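Local structure of leucine aminopeptidase (Parabacteroides distasonis, 3TC8) at residues 20-25 with 294-299; 99-104 with 133-138. The protein probably acts as a zinc-dependent enzyme of peptidase family M28, possibly an aminopeptidase or a glutaminyl-peptide cyclotransferase. All blocks are in the same frame, centred on the assembly; numbering follows the deposited sequence.

Contact 1 (20-25 with 294-299); sequences PDFNAD and TLKAAG
K296 reaches from the C-terminal helix 292-308 to D21, F22 and A24, at the entry to helix 24-36, and the contact illustrates how the two ends of an α/β exopeptidase chain can be packed together. From its base outward, the lysine first offers an apolar surface, K296 CB lying 3.9 Å from A24 CB. A bend at chi2 (61°) then sets K296 CD 3.6 Å from F22 O, with ring atom CD1 of F22 also close by. At the tip, K296 NZ donates to F22 O over 2.8 Å, in the carbonyl plane and on a lone pair. In the conformer of D21 given here, the same NZ also pairs with D21 OD1 in a salt bridge, weak as a hydrogen bond, the two side chains crossing at about a right angle; because D21 has a second conformer, this grip is less certain than the one on F22 O. Q300 OE1 is a further partner of NZ and also accepts F22 N. The F22 ring meets the helix itself: G299 CA makes a CH-pi contact over one face, 3.7 Å from the ring centroid and 19° off its normal. That approach depends on glycine, since a CB on G299 would run into F22 CE2. An alanine in place of F22 would probably open a gap over G299 CA and leave this turn of the helix without its aromatic cover. L295 O approaches the ring obliquely, 3.3 Å from F22 CE1, and is the carbonyl oxygen that accepts the N-H of G299.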
loop_
_atom_site.group_PDB
_atom_site.type_symbol
_atom_site.label_atom_id
_atom_site.label_comp_id
_atom_site.label_asym_id
_atom_site.label_seq_id
_atom_site.Cartn_x
_atom_site.Cartn_y
_atom_site.Cartn_z
ATOM N N PRO A 20 -7.702 -15.400 11.865
ATOM C CA PRO A 20 -6.545 -16.117 11.397
ATOM C C PRO A 20 -5.236 -15.517 11.895
ATOM O O PRO A 20 -5.144 -14.349 12.237
ATOM C CB PRO A 20 -6.661 -15.977 9.877
ATOM C CG PRO A 20 -8.012 -15.676 9.584
ATOM C CD PRO A 20 -8.526 -14.918 10.755
ATOM N N ASP A 21 -4.201 -16.342 11.831
ATOM C CA ASP A 21 -2.838 -15.999 12.213
ATOM C C ASP A 21 -2.088 -15.478 10.977
ATOM O O ASP A 21 -1.855 -16.244 10.023
ATOM C CB ASP A 21 -2.214 -17.314 12.714
ATOM C CG ASP A 21 -0.901 -17.155 13.427
ATOM O OD1 ASP A 21 -0.270 -16.085 13.367
ATOM O OD2 ASP A 21 -0.452 -18.154 14.037
ATOM N N PHE A 22 -1.686 -14.229 10.965
ATOM C CA PHE A 22 -0.859 -13.658 9.907
ATOM C C PHE A 22 0.540 -14.273 10.035
ATOM O O PHE A 22 1.198 -14.153 11.073
ATOM C CB PHE A 22 -0.782 -12.160 10.118
ATOM C CG PHE A 22 0.065 -11.391 9.099
ATOM C CD1 PHE A 22 1.409 -11.170 9.325
ATOM C CD2 PHE A 22 -0.529 -10.853 7.984
ATOM C CE1 PHE A 22 2.140 -10.407 8.442
ATOM C CE2 PHE A 22 0.216 -10.075 7.094
ATOM C CZ PHE A 22 1.535 -9.850 7.354
ATOM N N ASN A 23 1.017 -14.905 8.964
ATOM C CA ASN A 23 2.341 -15.512 8.966
ATOM C C ASN A 23 3.336 -14.491 8.442
ATOM O O ASN A 23 3.395 -14.214 7.227
ATOM C CB ASN A 23 2.295 -16.780 8.099
ATOM C CG ASN A 23 3.582 -17.548 8.053
ATOM O OD1 ASN A 23 4.653 -17.011 8.044
ATOM N ND2 ASN A 23 3.442 -18.840 7.818
ATOM N N ALA A 24 4.124 -13.915 9.348
ATOM C CA ALA A 24 5.045 -12.854 8.968
ATOM C C ALA A 24 6.187 -13.374 8.099
ATOM O O ALA A 24 6.688 -12.617 7.253
ATOM C CB ALA A 24 5.562 -12.134 10.180
ATOM N N ASP A 25 6.626 -14.617 8.275
ATOM C CA ASP A 25 7.634 -15.225 7.400
ATOM C C ASP A 25 7.128 -15.228 5.979
ATOM O O ASP A 25 7.858 -14.951 5.025
ATOM C CB ASP A 25 7.928 -16.693 7.773
ATOM C CG ASP A 25 8.847 -16.847 8.982
ATOM O OD1 ASP A 25 9.533 -15.888 9.414
ATOM O OD2 ASP A 25 8.905 -18.001 9.483
ATOM N N THR A 294 7.668 -6.075 12.349
ATOM C CA THR A 294 6.850 -4.960 11.884
ATOM C C THR A 294 5.698 -5.464 11.022
ATOM O O THR A 294 4.554 -5.052 11.182
ATOM C CB THR A 294 7.696 -3.959 11.081
ATOM O OG1 THR A 294 8.818 -3.610 11.891
ATOM C CG2 THR A 294 6.908 -2.748 10.696
ATOM N N LEU A 295 6.009 -6.337 10.052
ATOM C CA LEU A 295 4.963 -6.874 9.200
ATOM C C LEU A 295 3.880 -7.562 10.025
ATOM O O LEU A 295 2.712 -7.421 9.717
ATOM C CB LEU A 295 5.584 -7.843 8.202
ATOM C CG LEU A 295 6.467 -7.268 7.106
ATOM C CD1 LEU A 295 7.219 -8.351 6.372
ATOM C CD2 LEU A 295 5.657 -6.411 6.099
ATOM N N LYS A 296 4.286 -8.327 11.037
ATOM C CA LYS A 296 3.326 -9.010 11.901
ATOM C C LYS A 296 2.397 -8.020 12.575
ATOM O O LYS A 296 1.175 -8.235 12.650
ATOM C CB LYS A 296 4.087 -9.842 12.938
ATOM C CG LYS A 296 3.176 -10.588 13.927
ATOM C CD LYS A 296 2.254 -11.587 13.292
ATOM C CE LYS A 296 1.655 -12.503 14.317
ATOM N NZ LYS A 296 0.639 -13.437 13.763
ATOM N N ALA A 297 2.953 -6.950 13.133
ATOM C CA ALA A 297 2.133 -5.968 13.849
ATOM C C ALA A 297 1.088 -5.363 12.913
ATOM O O ALA A 297 -0.081 -5.258 13.260
ATOM C CB ALA A 297 3.019 -4.883 14.446
ATOM N N ALA A 298 1.514 -4.937 11.715
ATOM C CA ALA A 298 0.581 -4.369 10.772
ATOM C C ALA A 298 -0.458 -5.364 10.338
ATOM O O ALA A 298 -1.670 -5.088 10.302
ATOM C CB ALA A 298 1.334 -3.771 9.592
ATOM N N GLY A 299 -0.000 -6.533 9.907
ATOM C CA GLY A 299 -0.889 -7.497 9.326
ATOM C C GLY A 299 -1.873 -8.115 10.299
ATOM O O GLY A 299 -3.047 -8.309 9.926
#

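Contact 2 (99-104 with 133-138)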
loop_
_atom_site.group_PDB
_atom_site.type_symbol
_atom_site.label_atom_id
_atom_site.label_comp_id
_atom_site.label_asym_id
_atom_site.label_seq_id
_atom_site.Cartn_x
_atom_site.Cartn_y
_atom_site.Cartn_z
ATOM N N LEU A 99 -8.938 -2.886 1.094
ATOM C CA LEU A 99 -7.548 -2.921 1.619
ATOM C C LEU A 99 -6.645 -2.706 0.411
ATOM O O LEU A 99 -6.782 -3.371 -0.601
ATOM C CB LEU A 99 -7.251 -4.286 2.252
ATOM C CG LEU A 99 -8.174 -4.716 3.375
ATOM C CD1 LEU A 99 -7.758 -6.130 3.872
ATOM C CD2 LEU A 99 -8.201 -3.746 4.531
ATOM N N PHE A 100 -5.682 -1.775 0.553
ATOM C CA PHE A 100 -4.940 -1.344 -0.650
ATOM C C PHE A 100 -3.540 -0.956 -0.342
ATOM O O PHE A 100 -3.156 -0.713 0.790
ATOM C CB PHE A 100 -5.722 -0.281 -1.449
ATOM C CG PHE A 100 -6.081 1.000 -0.732
ATOM C CD1 PHE A 100 -7.047 1.047 0.257
ATOM C CD2 PHE A 100 -5.523 2.197 -1.132
ATOM C CE1 PHE A 100 -7.467 2.216 0.828
ATOM C CE2 PHE A 100 -5.945 3.390 -0.542
ATOM C CZ PHE A 100 -6.903 3.414 0.402
ATOM N N ALA A 101 -2.728 -0.940 -1.398
ATOM C CA ALA A 101 -1.294 -0.610 -1.344
ATOM C C ALA A 101 -0.847 -0.318 -2.787
ATOM O O ALA A 101 -1.510 -0.725 -3.709
ATOM C CB ALA A 101 -0.508 -1.828 -0.801
ATOM N N HIS A 102 0.248 0.420 -2.907
ATOM C CA HIS A 102 0.829 0.611 -4.244
ATOM C C HIS A 102 1.886 -0.444 -4.495
ATOM O O HIS A 102 2.624 -0.852 -3.591
ATOM C CB HIS A 102 1.399 2.028 -4.448
ATOM C CG HIS A 102 2.782 2.272 -3.969
ATOM N ND1 HIS A 102 3.860 2.168 -4.824
ATOM C CD2 HIS A 102 3.296 2.624 -2.772
ATOM C CE1 HIS A 102 4.973 2.408 -4.174
ATOM N NE2 HIS A 102 4.674 2.725 -2.937
ATOM N N TRP A 103 2.008 -0.873 -5.759
ATOM C CA TRP A 103 2.935 -1.949 -6.119
ATOM C C TRP A 103 4.101 -1.532 -7.004
ATOM O O TRP A 103 5.047 -2.310 -7.173
ATOM C CB TRP A 103 2.214 -3.172 -6.711
ATOM C CG TRP A 103 1.666 -3.025 -8.078
ATOM C CD1 TRP A 103 0.451 -2.528 -8.417
ATOM C CD2 TRP A 103 2.251 -3.492 -9.294
ATOM N NE1 TRP A 103 0.263 -2.637 -9.776
ATOM C CE2 TRP A 103 1.334 -3.265 -10.338
ATOM C CE3 TRP A 103 3.476 -4.095 -9.602
ATOM C CZ2 TRP A 103 1.638 -3.593 -11.646
ATOM C CZ3 TRP A 103 3.750 -4.453 -10.897
ATOM C CH2 TRP A 103 2.834 -4.217 -11.898
ATOM N N ASP A 104 4.030 -0.363 -7.631
ATOM C CA ASP A 104 5.136 0.143 -8.418
ATOM C C ASP A 104 6.309 0.551 -7.552
ATOM O O ASP A 104 6.166 0.837 -6.348
ATOM C CB ASP A 104 4.688 1.327 -9.275
ATOM C CG ASP A 104 4.206 2.516 -8.454
ATOM O OD1 ASP A 104 3.353 2.323 -7.565
ATOM O OD2 ASP A 104 4.686 3.647 -8.741
ATOM N N GLY A 133 3.087 -7.098 0.180
ATOM C CA GLY A 133 3.380 -8.403 0.792
ATOM C C GLY A 133 2.498 -8.682 1.997
ATOM O O GLY A 133 2.035 -9.816 2.172
ATOM N N ALA A 134 2.247 -7.662 2.819
ATOM C CA ALA A 134 1.320 -7.799 3.927
ATOM C C ALA A 134 -0.076 -8.135 3.409
ATOM O O ALA A 134 -0.767 -9.015 3.946
ATOM C CB ALA A 134 1.313 -6.599 4.816
ATOM N N LEU A 135 -0.527 -7.428 2.372
ATOM C CA LEU A 135 -1.840 -7.697 1.811
ATOM C C LEU A 135 -1.934 -9.060 1.155
ATOM O O LEU A 135 -2.999 -9.689 1.220
ATOM C CB LEU A 135 -2.257 -6.619 0.821
ATOM C CG LEU A 135 -2.617 -5.267 1.433
ATOM C CD1 LEU A 135 -3.073 -4.275 0.376
ATOM C CD2 LEU A 135 -3.673 -5.352 2.544
ATOM N N LEU A 136 -0.882 -9.563 0.521
ATOM C CA LEU A 136 -0.899 -10.894 -0.005
ATOM C C LEU A 136 -1.092 -11.913 1.096
ATOM O O LEU A 136 -1.864 -12.854 0.925
ATOM C CB LEU A 136 0.360 -11.236 -0.822
ATOM C CG LEU A 136 0.458 -10.557 -2.198
ATOM C CD1 LEU A 136 1.890 -10.748 -2.723
ATOM C CD2 LEU A 136 -0.553 -11.178 -3.195
ATOM N N GLU A 137 -0.403 -11.755 2.212
ATOM C CA GLU A 137 -0.574 -12.691 3.312
ATOM C C GLU A 137 -1.964 -12.596 3.931
ATOM O O GLU A 137 -2.593 -13.609 4.255
ATOM C CB GLU A 137 0.530 -12.492 4.324
ATOM C CG GLU A 137 0.385 -13.319 5.588
ATOM C CD GLU A 137 0.293 -14.820 5.368
ATOM O OE1 GLU A 137 0.689 -15.319 4.286
ATOM O OE2 GLU A 137 -0.119 -15.546 6.326
ATOM N N ILE A 138 -2.502 -11.382 4.060
ATOM C CA ILE A 138 -3.878 -11.172 4.512
ATOM C C ILE A 138 -4.851 -11.872 3.574
ATOM O O ILE A 138 -5.743 -12.602 3.991
ATOM C CB ILE A 138 -4.170 -9.674 4.667
ATOM C CG1 ILE A 138 -3.459 -9.116 5.895
ATOM C CG2 ILE A 138 -5.694 -9.385 4.720
ATOM C CD1 ILE A 138 -3.274 -7.641 5.892
#
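L135 of helix 125-144 lies against L99, F100 and A101 of strand 96-102, and the pairing is a worked example of a β-α-β crossover: the strand leads to the helix, which in turn leads to strand 150-156, parallel to the first and next to it in the sheet. The axes of the two short segments run 148° apart in direction, roughly antiparallel, and approach to 8.8 Å. In the first shell the two methyls of L135 divide the strand between them. L135 CD1 sits 3.4 Å from the backbone carbon F100 C and, on the next residue, 3.7 Å from A101 CB, while L135 CD2 packs 3.7 Å from L99 CB. One helical turn on, I138 CG2 meets L99 CD1 at 3.9 Å, their side chains crossing at about a right angle. The side-chain contacts are all apolar, and every touching residue is buried. The next shell fixes the strand: L99 and A101 share backbone hydrogen bonds with strand 150-156, and F100 with strand 195-200. F155 and L199, from those two neighbours, also touch L135. F100 CB leaves the strand away from 133-138, and its side chain packs on helix 250-258. Farther out, the C-terminal end of the strand leads to the metal site, with the side chain of A101 about 12 Å from the bound zinc. H102 NE2 is hydrogen-bonded to D127 OD1 and D104 OD2 to D160 N, so both residues touch zinc ligands from the second shell. They are joined to each other as well: H102 ND1 donates to D104 OD1 over 2.8 Å at an N-H...O angle of 153°, meeting that oxygen from above the carboxylate plane.

How the contacts relate
Starting at the N terminus, the chain enters contact 1 with residues 20-25 and closes that loop only at 294-299, after nearly the whole fold has been built. Contact 2 falls entirely within this span without crossing it: segment 99-104, the end of strand 96-102 and the turn after it, is rejoined by the helix at 133-138 after a short excursion. One closure therefore ties the chain's two ends together, the other a central strand to the helix covering it. Helix 125-144 is common ground, since the F22 ring also packs on it, with F22 CE2 3.5 Å from A134 O, and N23 N probably bonds E137 OE2. Helix 292-308 lies beside helix 125-144, and the N-terminal segment bridges the two.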